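Local coordinates for protein hydrogenase maturation factor (Thermoanaerobacter tengcongensis, PDB 3VTH) that probably uses ATP to transfer the carbamoyl group of carbamoyl phosphate to the C-terminal cysteine of HypE during maturation of [NiFe]-hydrogenases, at residues G24-V29 with F93-S98; I14-I19 with L49-E54; I149-A154 with H180-A185; N31-Y36 with E61-E66. All blocks are in the same frame, centred on the assembly; numbering follows the deposited sequence. Where two conformers were deposited one is given.

In the fold
Contacts 1, 2 and 4 build the acylphosphatase domain. Contact 2 pairs strands 10-17 and 48-55 in the middle of its five-stranded sheet; contact 1 sets the start of helix 25-35 against edge strand 93-95; contact 4 packs the end of the same helix on helix 57-69. Their centres lie about 10 to 13 Å apart and all three touch one another. Along the chain contact 2 crosses both others, and contact 4 is nested within the loop closed by contact 1. Contact 3 follows in sequence, in the zinc-finger region, with its centre about 12 Å from that of contact 1. Asp152 bonds to Arg26 and Ser98, so the finger region borders the predicted acylphosphatase site.

Contact 1 (G24-V29 with F93-S98); sequences GFRPFV and FKIVGS. With PO4 (phosphate ion), chain E.
One water oxygen is gripped by both segments: Arg26 NH1 donates to it, while the water donates to Val96 O and, at 2.9 Å, to Ser98 OG. It thereby spans the oblique approach of Arg26 NH1 and Ser98 OG, which stand 3.5 Å apart. Asp152 closes the cluster from outside, with a salt bridge to Arg26 NH1 and a hydrogen bond to Ser98 OG. The Arg26 chain bends at chi3 (-71°), which turns NE back toward the phosphate ion. Phosphate O4 takes bonds from two nitrogens of this one residue, Arg26 N and, at 2.8 Å, Arg26 NE, and it lies near the guanidinium plane, at its edge. Arg26 NH2 adds a bond to phosphate O3, so the side chain and backbone of Arg26 both bind the ion. Gly24 N, at the N-cap position, donates to O1, and Phe25 N to O2; Gly22 N and Val23 N also bind the ion. Behind this polar end the contact is van der Waals packing. Ile95 crosses the Arg26 chain at about a right angle, its CG2 lying 4.0 Å from Arg26 CB, and its CD1 rests 3.8 Å from Arg26 O. One turn further along the helix, Val29 CG1 meets Phe93 CZ at 3.7 Å. A loop and helix start whose N-H groups converge with one arginine on a phosphate is characteristic of the acylphosphatase fold, and Arg26 is a predicted active-site residue beside Asn44, the other one; the ion, probably from the crystallisation liquor, is consistent with a substrate phosphate site.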
# COMPACT_ATOMS: atom_id res chain seq x y z
N GLY A 24 -23.00 -8.13 -3.75
CA GLY A 24 -24.38 -8.24 -4.25
C GLY A 24 -24.51 -9.16 -5.45
O GLY A 24 -25.42 -8.99 -6.28
N PHE A 25 -23.64 -10.16 -5.53
CA PHE A 25 -23.74 -11.13 -6.61
C PHE A 25 -24.97 -12.04 -6.51
O PHE A 25 -25.57 -12.39 -7.52
CB PHE A 25 -22.46 -11.96 -6.72
CG PHE A 25 -21.88 -12.03 -8.11
CD1 PHE A 25 -20.52 -11.84 -8.32
CD2 PHE A 25 -22.70 -12.31 -9.21
CE1 PHE A 25 -19.96 -11.93 -9.61
CE2 PHE A 25 -22.17 -12.40 -10.51
CZ PHE A 25 -20.80 -12.21 -10.71
N ARG A 26 -25.34 -12.44 -5.30
CA ARG A 26 -26.54 -13.26 -5.12
C ARG A 26 -27.82 -12.54 -5.56
O ARG A 26 -28.53 -13.08 -6.40
CB ARG A 26 -26.63 -13.84 -3.70
CG ARG A 26 -25.59 -14.97 -3.46
CD ARG A 26 -25.49 -15.36 -2.01
NE ARG A 26 -24.84 -14.31 -1.20
CZ ARG A 26 -24.66 -14.37 0.11
NH1 ARG A 26 -25.07 -15.44 0.81
NH2 ARG A 26 -24.05 -13.36 0.74
N PRO A 27 -28.08 -11.31 -5.06
CA PRO A 27 -29.27 -10.62 -5.58
C PRO A 27 -29.23 -10.30 -7.08
O PRO A 27 -30.26 -10.39 -7.74
CB PRO A 27 -29.33 -9.31 -4.75
CG PRO A 27 -27.99 -9.18 -4.09
CD PRO A 27 -27.49 -10.59 -3.91
N PHE A 28 -28.05 -9.94 -7.60
CA PHE A 28 -27.85 -9.74 -9.03
C PHE A 28 -28.28 -11.00 -9.83
O PHE A 28 -29.06 -10.90 -10.77
CB PHE A 28 -26.38 -9.37 -9.30
CG PHE A 28 -26.03 -9.25 -10.77
CD1 PHE A 28 -25.14 -10.13 -11.35
CD2 PHE A 28 -26.60 -8.26 -11.56
CE1 PHE A 28 -24.80 -10.04 -12.71
CE2 PHE A 28 -26.28 -8.16 -12.92
CZ PHE A 28 -25.36 -9.05 -13.49
N VAL A 29 -27.79 -12.16 -9.43
CA VAL A 29 -28.10 -13.41 -10.15
C VAL A 29 -29.58 -13.71 -10.06
O VAL A 29 -30.20 -14.09 -11.04
CB VAL A 29 -27.22 -14.58 -9.63
CG1 VAL A 29 -27.79 -15.96 -10.00
CG2 VAL A 29 -25.78 -14.42 -10.17
N PHE A 93 -36.74 -20.02 -8.91
CA PHE A 93 -35.36 -19.66 -8.66
C PHE A 93 -35.22 -19.05 -7.27
O PHE A 93 -36.02 -18.20 -6.89
CB PHE A 93 -34.81 -18.68 -9.71
CG PHE A 93 -33.32 -18.52 -9.64
CD1 PHE A 93 -32.76 -17.60 -8.79
CD2 PHE A 93 -32.49 -19.35 -10.38
CE1 PHE A 93 -31.38 -17.48 -8.69
CE2 PHE A 93 -31.10 -19.24 -10.28
CZ PHE A 93 -30.56 -18.30 -9.44
N LYS A 94 -34.21 -19.48 -6.52
CA LYS A 94 -34.04 -19.05 -5.13
C LYS A 94 -32.57 -18.80 -4.79
O LYS A 94 -31.68 -19.51 -5.28
CB LYS A 94 -34.61 -20.09 -4.15
CG LYS A 94 -36.14 -20.16 -4.08
CD LYS A 94 -36.58 -21.26 -3.11
CE LYS A 94 -38.03 -21.09 -2.66
NZ LYS A 94 -38.20 -19.87 -1.79
N ILE A 95 -32.32 -17.79 -3.96
CA ILE A 95 -31.05 -17.67 -3.26
C ILE A 95 -31.13 -18.61 -2.05
O ILE A 95 -32.09 -18.51 -1.27
CB ILE A 95 -30.77 -16.22 -2.76
CG1 ILE A 95 -30.82 -15.23 -3.94
CG2 ILE A 95 -29.42 -16.14 -2.02
CD1 ILE A 95 -30.87 -13.74 -3.51
N VAL A 96 -30.16 -19.51 -1.92
CA VAL A 96 -30.18 -20.48 -0.81
C VAL A 96 -29.00 -20.28 0.16
O VAL A 96 -28.14 -19.43 -0.09
CB VAL A 96 -30.28 -21.97 -1.29
CG1 VAL A 96 -31.51 -22.17 -2.16
CG2 VAL A 96 -29.02 -22.41 -2.04
N GLY A 97 -29.00 -21.05 1.25
CA GLY A 97 -27.97 -20.95 2.29
C GLY A 97 -26.58 -21.23 1.77
O GLY A 97 -26.41 -22.00 0.83
N SER A 98 -25.57 -20.57 2.36
CA SER A 98 -24.18 -20.76 1.95
C SER A 98 -23.65 -22.15 2.34
O SER A 98 -24.11 -22.74 3.31
CB SER A 98 -23.30 -19.69 2.58
OG SER A 98 -23.65 -18.41 2.07
P PO4 E . -23.05 -11.23 -2.08
O1 PO4 E . -23.22 -9.83 -1.54
O2 PO4 E . -22.21 -11.20 -3.34
O3 PO4 E . -22.31 -12.04 -1.05
O4 PO4 E . -24.40 -11.83 -2.39
O HOH W 1 -25.66 -18.25 0.01

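Contact 2 (I14-I19 with L49-E54); sequences INIFGI and LYIEVE
With CG1 of Ile16 anti to its carbonyl carbon (chi1 -47°) and CD1 anti to CA (chi2 -169°), the Ile16 CD1 methyl meets Ile51 CD1 at 4.0 Å. The same methyl touches Leu49 CD2, whose side chain lies alongside that of Ile16 and points the same way. Further along, Ile14 and Ile51 approach CB to CB, and Ile14 CD1 lies 3.9 Å from Val53 CG2. Beneath this layer the two strands run antiparallel. The hydrogen-bonded pair Ile14 with Ile51 is joined by a nearly straight bond of 2.8 Å from Ile14 N to Ile51 O, and by its return from Ile51 N. Ile16 with Leu49 repeats the reciprocal pair of hydrogen bonds, Ile16 N to Leu49 O being 3.0 Å. Between them Asn15 and Tyr50 form a non-hydrogen-bonded pair; Asn15 CA makes a CA-H...O contact of 3.3 Å with Leu49 O, the acceptor that also takes Ile16 N. Asn15 and Tyr50 stand side by side on the other face, where Tyr50 OH donates to Glu52 OE2. The sheet is therefore two-sided: the face of Ile14, Ile16, Leu49 and Ile51 is wholly aliphatic and meets Phe25 and Val29 of helix 25-35, while the Asn15 and Tyr50 face carries polar groups, with Glu52 also bound to Lys88 and Tyr90.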
# COMPACT_ATOMS: atom_id res chain seq x y z
N ILE A 14 -22.83 -23.19 -12.96
CA ILE A 14 -21.90 -22.09 -13.20
C ILE A 14 -21.17 -21.73 -11.90
O ILE A 14 -21.80 -21.46 -10.88
CB ILE A 14 -22.63 -20.84 -13.78
CG1 ILE A 14 -23.38 -21.19 -15.08
CG2 ILE A 14 -21.63 -19.69 -14.04
CD1 ILE A 14 -24.51 -20.22 -15.45
N ASN A 15 -19.84 -21.76 -11.94
CA ASN A 15 -19.02 -21.35 -10.79
C ASN A 15 -18.24 -20.12 -11.16
O ASN A 15 -17.63 -20.06 -12.24
CB ASN A 15 -18.06 -22.47 -10.39
CG ASN A 15 -18.77 -23.68 -9.87
OD1 ASN A 15 -19.06 -23.77 -8.67
ND2 ASN A 15 -19.08 -24.61 -10.75
N ILE A 16 -18.27 -19.12 -10.29
CA ILE A 16 -17.59 -17.87 -10.54
C ILE A 16 -16.56 -17.64 -9.43
O ILE A 16 -16.86 -17.83 -8.25
CB ILE A 16 -18.58 -16.71 -10.63
CG1 ILE A 16 -19.76 -17.09 -11.55
CG2 ILE A 16 -17.86 -15.39 -11.06
CD1 ILE A 16 -20.66 -15.97 -11.94
N PHE A 17 -15.34 -17.27 -9.83
CA PHE A 17 -14.21 -17.16 -8.92
C PHE A 17 -13.61 -15.76 -8.95
O PHE A 17 -13.67 -15.09 -9.98
CB PHE A 17 -13.11 -18.17 -9.32
CG PHE A 17 -13.60 -19.60 -9.38
CD1 PHE A 17 -13.87 -20.20 -10.60
CD2 PHE A 17 -13.80 -20.33 -8.22
CE1 PHE A 17 -14.32 -21.54 -10.66
CE2 PHE A 17 -14.25 -21.65 -8.26
CZ PHE A 17 -14.50 -22.26 -9.49
N GLY A 18 -13.00 -15.36 -7.84
CA GLY A 18 -12.38 -14.04 -7.69
C GLY A 18 -13.01 -13.32 -6.51
O GLY A 18 -13.46 -13.95 -5.55
N ILE A 19 -13.01 -11.99 -6.55
CA ILE A 19 -13.76 -11.23 -5.56
C ILE A 19 -15.23 -11.26 -6.03
O ILE A 19 -15.65 -10.47 -6.88
CB ILE A 19 -13.23 -9.79 -5.37
CG1 ILE A 19 -11.75 -9.84 -4.92
CG2 ILE A 19 -14.13 -9.00 -4.37
CD1 ILE A 19 -11.07 -8.46 -4.79
N LEU A 49 -18.80 -18.31 -5.97
CA LEU A 49 -20.23 -18.26 -6.22
C LEU A 49 -20.63 -19.49 -7.02
O LEU A 49 -19.95 -19.86 -7.98
CB LEU A 49 -20.61 -16.97 -6.94
CG LEU A 49 -22.12 -16.76 -7.16
CD1 LEU A 49 -22.80 -16.27 -5.89
CD2 LEU A 49 -22.35 -15.81 -8.31
N TYR A 50 -21.69 -20.15 -6.57
CA TYR A 50 -22.24 -21.33 -7.21
C TYR A 50 -23.66 -21.06 -7.73
O TYR A 50 -24.54 -20.55 -7.00
CB TYR A 50 -22.27 -22.47 -6.20
CG TYR A 50 -22.80 -23.79 -6.72
CD1 TYR A 50 -24.17 -24.00 -6.88
CD2 TYR A 50 -21.93 -24.83 -7.04
CE1 TYR A 50 -24.66 -25.22 -7.33
CE2 TYR A 50 -22.41 -26.04 -7.51
CZ TYR A 50 -23.77 -26.23 -7.65
OH TYR A 50 -24.23 -27.43 -8.11
N ILE A 51 -23.90 -21.44 -8.98
CA ILE A 51 -25.19 -21.23 -9.65
C ILE A 51 -25.61 -22.50 -10.37
O ILE A 51 -24.79 -23.16 -11.00
CB ILE A 51 -25.11 -20.09 -10.71
CG1 ILE A 51 -24.68 -18.76 -10.09
CG2 ILE A 51 -26.46 -19.90 -11.42
CD1 ILE A 51 -24.11 -17.76 -11.11
N GLU A 52 -26.90 -22.83 -10.25
CA GLU A 52 -27.55 -23.84 -11.09
C GLU A 52 -28.74 -23.16 -11.76
O GLU A 52 -29.60 -22.59 -11.07
CB GLU A 52 -28.07 -25.01 -10.25
CG GLU A 52 -26.98 -25.89 -9.63
CD GLU A 52 -27.53 -27.12 -8.89
OE1 GLU A 52 -28.70 -27.51 -9.10
OE2 GLU A 52 -26.76 -27.70 -8.08
N VAL A 53 -28.77 -23.17 -13.09
CA VAL A 53 -29.90 -22.60 -13.84
C VAL A 53 -30.47 -23.63 -14.80
O VAL A 53 -29.71 -24.41 -15.40
CB VAL A 53 -29.53 -21.30 -14.62
CG1 VAL A 53 -29.43 -20.11 -13.66
CG2 VAL A 53 -28.22 -21.47 -15.40
N GLU A 54 -31.79 -23.65 -14.92
CA GLU A 54 -32.52 -24.50 -15.85
C GLU A 54 -33.48 -23.62 -16.63
O GLU A 54 -34.21 -22.82 -16.04
CB GLU A 54 -33.34 -25.58 -15.12
CG GLU A 54 -32.52 -26.34 -14.09
CD GLU A 54 -33.22 -27.56 -13.51
OE1 GLU A 54 -32.49 -28.45 -13.06
OE2 GLU A 54 -34.48 -27.61 -13.49

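Contact 3 (I149-A154 with H180-A185); sequences IPYDRA and HAQPVA
A type I beta turn from Ala181 to Val184, in the second HypF finger, receives the side chain and the backbone N-H of Arg153. The Arg153 chain runs extended from CG to NE and places its guanidinium at the carbonyls of the turn. Both terminal nitrogens grip Val184 O, NH1 at 2.7 Å and NH2 at 3.0 Å, from the same face of that carbonyl plane, and this oxygen lies in the guanidinium plane. Arg153 NH1 makes a further bond of 2.9 Å to Gln182 O, where it stands above the carbonyl plane. Outside the pair, Arg153 NH2 also donates to Phe161 O. The finger that carries this turn binds a zinc ion through Cys164, Cys167, Cys186 and Cys189, and Ala185 packs against Cys189, so the arginine engages the stretch leading straight into the last two zinc ligands. At the other end of the contact, Gln182 bends at chi2 (-54°) and its OE1 accepts from Arg153 N at 2.9 Å, on a lone pair in the amide plane. Its NE2 donates to Tyr171 OH, so both ends of the amide are engaged. Asp152 lies alongside Gln182, but its carboxylate is held by Arg26 and Ser98. Tyr151 slides past Gln182 in the opposite direction, with CE1 3.5 Å from Gln182 CB and the ring nearly perpendicular to the amide. Tyr151 OH lies 3.7 Å from Pro183 CD.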
# COMPACT_ATOMS: atom_id res chain seq x y z
N ILE A 149 -15.32 -16.81 5.91
CA ILE A 149 -16.10 -16.96 4.68
C ILE A 149 -16.78 -18.32 4.76
O ILE A 149 -16.42 -19.10 5.64
CB ILE A 149 -15.19 -16.84 3.41
CG1 ILE A 149 -14.06 -17.90 3.39
CG2 ILE A 149 -14.62 -15.45 3.32
CD1 ILE A 149 -14.49 -19.29 2.91
N PRO A 150 -17.78 -18.60 3.89
CA PRO A 150 -18.40 -17.78 2.86
C PRO A 150 -19.01 -16.52 3.46
O PRO A 150 -19.59 -16.58 4.56
CB PRO A 150 -19.50 -18.67 2.29
CG PRO A 150 -19.11 -20.04 2.60
CD PRO A 150 -18.33 -19.97 3.90
N TYR A 151 -18.87 -15.41 2.76
CA TYR A 151 -19.39 -14.12 3.23
C TYR A 151 -20.90 -14.20 3.47
O TYR A 151 -21.66 -14.65 2.61
CB TYR A 151 -19.06 -13.02 2.23
CG TYR A 151 -19.68 -11.66 2.53
CD1 TYR A 151 -20.86 -11.26 1.90
CD2 TYR A 151 -19.07 -10.78 3.42
CE1 TYR A 151 -21.43 -10.01 2.17
CE2 TYR A 151 -19.62 -9.52 3.69
CZ TYR A 151 -20.80 -9.15 3.05
OH TYR A 151 -21.35 -7.91 3.29
N ASP A 152 -21.31 -13.82 4.68
CA ASP A 152 -22.71 -13.69 5.08
C ASP A 152 -22.70 -12.80 6.31
O ASP A 152 -21.71 -12.72 7.00
CB ASP A 152 -23.30 -15.05 5.47
CG ASP A 152 -23.88 -15.80 4.29
OD1 ASP A 152 -24.63 -15.19 3.49
OD2 ASP A 152 -23.60 -17.00 4.17
N ARG A 153 -23.83 -12.16 6.60
CA ARG A 153 -23.94 -11.28 7.78
C ARG A 153 -23.46 -11.96 9.07
O ARG A 153 -22.78 -11.33 9.89
CB ARG A 153 -25.40 -10.82 7.96
CG ARG A 153 -25.58 -9.63 8.94
CD ARG A 153 -27.08 -9.46 9.19
NE ARG A 153 -27.44 -8.30 10.00
CZ ARG A 153 -27.79 -7.11 9.50
NH1 ARG A 153 -27.76 -6.89 8.18
NH2 ARG A 153 -28.16 -6.13 10.32
N ALA A 154 -23.82 -13.23 9.25
CA ALA A 154 -23.47 -14.00 10.44
C ALA A 154 -21.96 -14.18 10.63
O ALA A 154 -21.51 -14.51 11.73
CB ALA A 154 -24.17 -15.39 10.42
N HIS A 180 -31.43 -8.76 -0.35
CA HIS A 180 -30.32 -9.62 0.08
C HIS A 180 -28.98 -8.89 0.28
O HIS A 180 -27.90 -9.44 -0.03
CB HIS A 180 -30.17 -10.82 -0.85
CG HIS A 180 -31.12 -11.93 -0.53
ND1 HIS A 180 -30.71 -13.15 -0.04
CD2 HIS A 180 -32.48 -11.98 -0.57
CE1 HIS A 180 -31.76 -13.92 0.16
NE2 HIS A 180 -32.85 -13.24 -0.15
N ALA A 181 -29.05 -7.66 0.79
CA ALA A 181 -27.85 -6.92 1.15
C ALA A 181 -27.40 -7.37 2.53
O ALA A 181 -28.04 -7.03 3.53
CB ALA A 181 -28.10 -5.40 1.12
N GLN A 182 -26.31 -8.12 2.59
CA GLN A 182 -25.85 -8.70 3.87
C GLN A 182 -25.64 -7.68 5.00
O GLN A 182 -25.95 -8.00 6.14
CB GLN A 182 -24.59 -9.58 3.68
CG GLN A 182 -24.86 -10.86 2.87
CD GLN A 182 -25.99 -11.69 3.46
OE1 GLN A 182 -25.97 -12.07 4.64
NE2 GLN A 182 -27.00 -11.96 2.64
N PRO A 183 -25.12 -6.47 4.70
CA PRO A 183 -24.93 -5.52 5.80
C PRO A 183 -26.10 -4.57 6.11
O PRO A 183 -25.93 -3.65 6.90
CB PRO A 183 -23.73 -4.71 5.34
CG PRO A 183 -23.81 -4.71 3.85
CD PRO A 183 -24.52 -5.99 3.44
N VAL A 184 -27.27 -4.78 5.51
CA VAL A 184 -28.40 -3.84 5.67
C VAL A 184 -28.75 -3.54 7.15
O VAL A 184 -28.93 -4.45 7.98
CB VAL A 184 -29.67 -4.31 4.89
CG1 VAL A 184 -30.21 -5.63 5.44
CG2 VAL A 184 -30.76 -3.24 4.93
N ALA A 185 -28.83 -2.25 7.47
CA ALA A 185 -29.17 -1.80 8.81
C ALA A 185 -29.66 -0.37 8.72
O ALA A 185 -29.59 0.25 7.65
CB ALA A 185 -27.95 -1.89 9.74

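Contact 4 (N31-Y36 with E61-E66); sequences NIAQKY and EAFIRE
The Tyr36 ring takes Ala62 CB over one face in a CH-pi contact, 3.9 Å from the ring centroid and 20° off the normal. Phe63 N lies over that same face, while Lys35 CD covers the opposite one, offset toward the rim. At the edge, near the ring plane, Glu66 CG comes within 3.5 Å of Tyr36 OH. The Phe63 ring shows its edge to the neighbouring helix: Ala33 N is near its plane, 3.7 Å from Phe63 CE2. The Ile32 and Phe63 side chains cross at about a right angle, Ile32 CD1 lying 3.6 Å from Phe63 CD2. The Ile32 chi1 of 60° sets CG1 between the backbone N and the carbonyl carbon, the crowded position, where it too meets the ring. Lys35 NZ and Glu66 OE1 carry opposite charges but stay 4.5 Å apart, beyond a salt bridge, and Lys35 NZ bonds only weakly to Tyr36 OH. Helices 25-35 and 57-69 run roughly antiparallel, with segment axes 9.6 Å apart, on one face of the acylphosphatase sheet. Phe63 also packs on Ile14 of strand 10-17 beneath the pair, and Ala33 on Phe93 of edge strand 93-95.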
# COMPACT_ATOMS: atom_id res chain seq x y z
N ASN A 31 -32.02 -11.68 -9.83
CA ASN A 31 -32.79 -10.76 -10.65
C ASN A 31 -32.65 -11.06 -12.14
O ASN A 31 -33.64 -11.04 -12.86
CB ASN A 31 -32.47 -9.30 -10.29
CG ASN A 31 -33.03 -8.89 -8.92
OD1 ASN A 31 -32.30 -8.42 -8.05
ND2 ASN A 31 -34.34 -9.08 -8.73
N ILE A 32 -31.44 -11.37 -12.61
CA ILE A 32 -31.30 -11.72 -14.02
C ILE A 32 -31.85 -13.13 -14.32
O ILE A 32 -32.40 -13.37 -15.41
CB ILE A 32 -29.86 -11.47 -14.57
CG1 ILE A 32 -28.81 -12.29 -13.82
CG2 ILE A 32 -29.50 -9.97 -14.47
CD1 ILE A 32 -27.49 -12.43 -14.59
N ALA A 33 -31.79 -14.04 -13.35
CA ALA A 33 -32.42 -15.36 -13.53
C ALA A 33 -33.94 -15.21 -13.73
O ALA A 33 -34.53 -15.87 -14.59
CB ALA A 33 -32.13 -16.27 -12.36
N GLN A 34 -34.57 -14.33 -12.94
CA GLN A 34 -36.01 -14.06 -13.10
C GLN A 34 -36.29 -13.41 -14.46
O GLN A 34 -37.27 -13.73 -15.13
CB GLN A 34 -36.54 -13.18 -11.97
CG GLN A 34 -36.26 -13.71 -10.58
CD GLN A 34 -37.48 -14.34 -9.93
OE1 GLN A 34 -38.47 -13.66 -9.66
NE2 GLN A 34 -37.39 -15.63 -9.62
N LYS A 35 -35.42 -12.50 -14.86
CA LYS A 35 -35.55 -11.76 -16.12
C LYS A 35 -35.58 -12.71 -17.31
O LYS A 35 -36.35 -12.52 -18.24
CB LYS A 35 -34.38 -10.80 -16.27
CG LYS A 35 -34.52 -9.78 -17.38
CD LYS A 35 -33.22 -9.01 -17.54
CE LYS A 35 -33.22 -8.15 -18.80
NZ LYS A 35 -31.85 -7.59 -19.00
N TYR A 36 -34.73 -13.73 -17.26
CA TYR A 36 -34.64 -14.70 -18.35
C TYR A 36 -35.40 -15.99 -18.06
O TYR A 36 -35.12 -17.03 -18.66
CB TYR A 36 -33.16 -14.95 -18.70
CG TYR A 36 -32.46 -13.70 -19.18
CD1 TYR A 36 -32.84 -13.08 -20.37
CD2 TYR A 36 -31.41 -13.14 -18.45
CE1 TYR A 36 -32.21 -11.92 -20.82
CE2 TYR A 36 -30.77 -11.98 -18.89
CZ TYR A 36 -31.18 -11.38 -20.08
OH TYR A 36 -30.55 -10.24 -20.52
N GLU A 61 -27.96 -18.58 -22.18
CA GLU A 61 -26.90 -17.83 -22.84
C GLU A 61 -26.95 -16.32 -22.55
O GLU A 61 -25.92 -15.71 -22.29
CB GLU A 61 -26.87 -18.10 -24.35
CG GLU A 61 -26.41 -19.52 -24.74
CD GLU A 61 -24.98 -19.88 -24.27
OE1 GLU A 61 -24.59 -21.06 -24.42
OE2 GLU A 61 -24.24 -19.00 -23.76
N ALA A 62 -28.14 -15.75 -22.61
CA ALA A 62 -28.35 -14.33 -22.28
C ALA A 62 -28.01 -14.02 -20.81
O ALA A 62 -27.39 -13.00 -20.51
CB ALA A 62 -29.79 -13.93 -22.61
N PHE A 63 -28.40 -14.91 -19.91
CA PHE A 63 -28.04 -14.83 -18.49
C PHE A 63 -26.50 -14.82 -18.30
O PHE A 63 -25.96 -13.97 -17.58
CB PHE A 63 -28.71 -16.01 -17.77
CG PHE A 63 -28.28 -16.23 -16.34
CD1 PHE A 63 -27.29 -17.16 -16.04
CD2 PHE A 63 -28.94 -15.60 -15.30
CE1 PHE A 63 -26.92 -17.41 -14.71
CE2 PHE A 63 -28.59 -15.84 -13.97
CZ PHE A 63 -27.57 -16.74 -13.68
N ILE A 64 -25.81 -15.75 -18.96
CA ILE A 64 -24.34 -15.82 -18.86
C ILE A 64 -23.69 -14.54 -19.41
O ILE A 64 -22.77 -13.99 -18.81
CB ILE A 64 -23.78 -17.08 -19.56
CG1 ILE A 64 -24.18 -18.35 -18.80
CG2 ILE A 64 -22.26 -17.00 -19.72
CD1 ILE A 64 -23.82 -19.67 -19.55
N ARG A 65 -24.20 -14.07 -20.55
CA ARG A 65 -23.73 -12.84 -21.19
C ARG A 65 -23.91 -11.63 -20.27
O ARG A 65 -23.03 -10.77 -20.20
CB ARG A 65 -24.48 -12.63 -22.50
CG ARG A 65 -23.82 -11.69 -23.49
CD ARG A 65 -24.46 -11.81 -24.89
NE ARG A 65 -25.89 -11.46 -24.87
CZ ARG A 65 -26.90 -12.26 -25.21
NH1 ARG A 65 -26.68 -13.51 -25.64
NH2 ARG A 65 -28.15 -11.81 -25.15
N GLU A 66 -25.04 -11.55 -19.56
CA GLU A 66 -25.25 -10.46 -18.59
C GLU A 66 -24.22 -10.49 -17.48
O GLU A 66 -23.69 -9.44 -17.10
CB GLU A 66 -26.66 -10.48 -18.00
CG GLU A 66 -27.63 -9.50 -18.66
CD GLU A 66 -27.52 -8.10 -18.09
OE1 GLU A 66 -27.87 -7.91 -16.90
OE2 GLU A 66 -27.09 -7.18 -18.82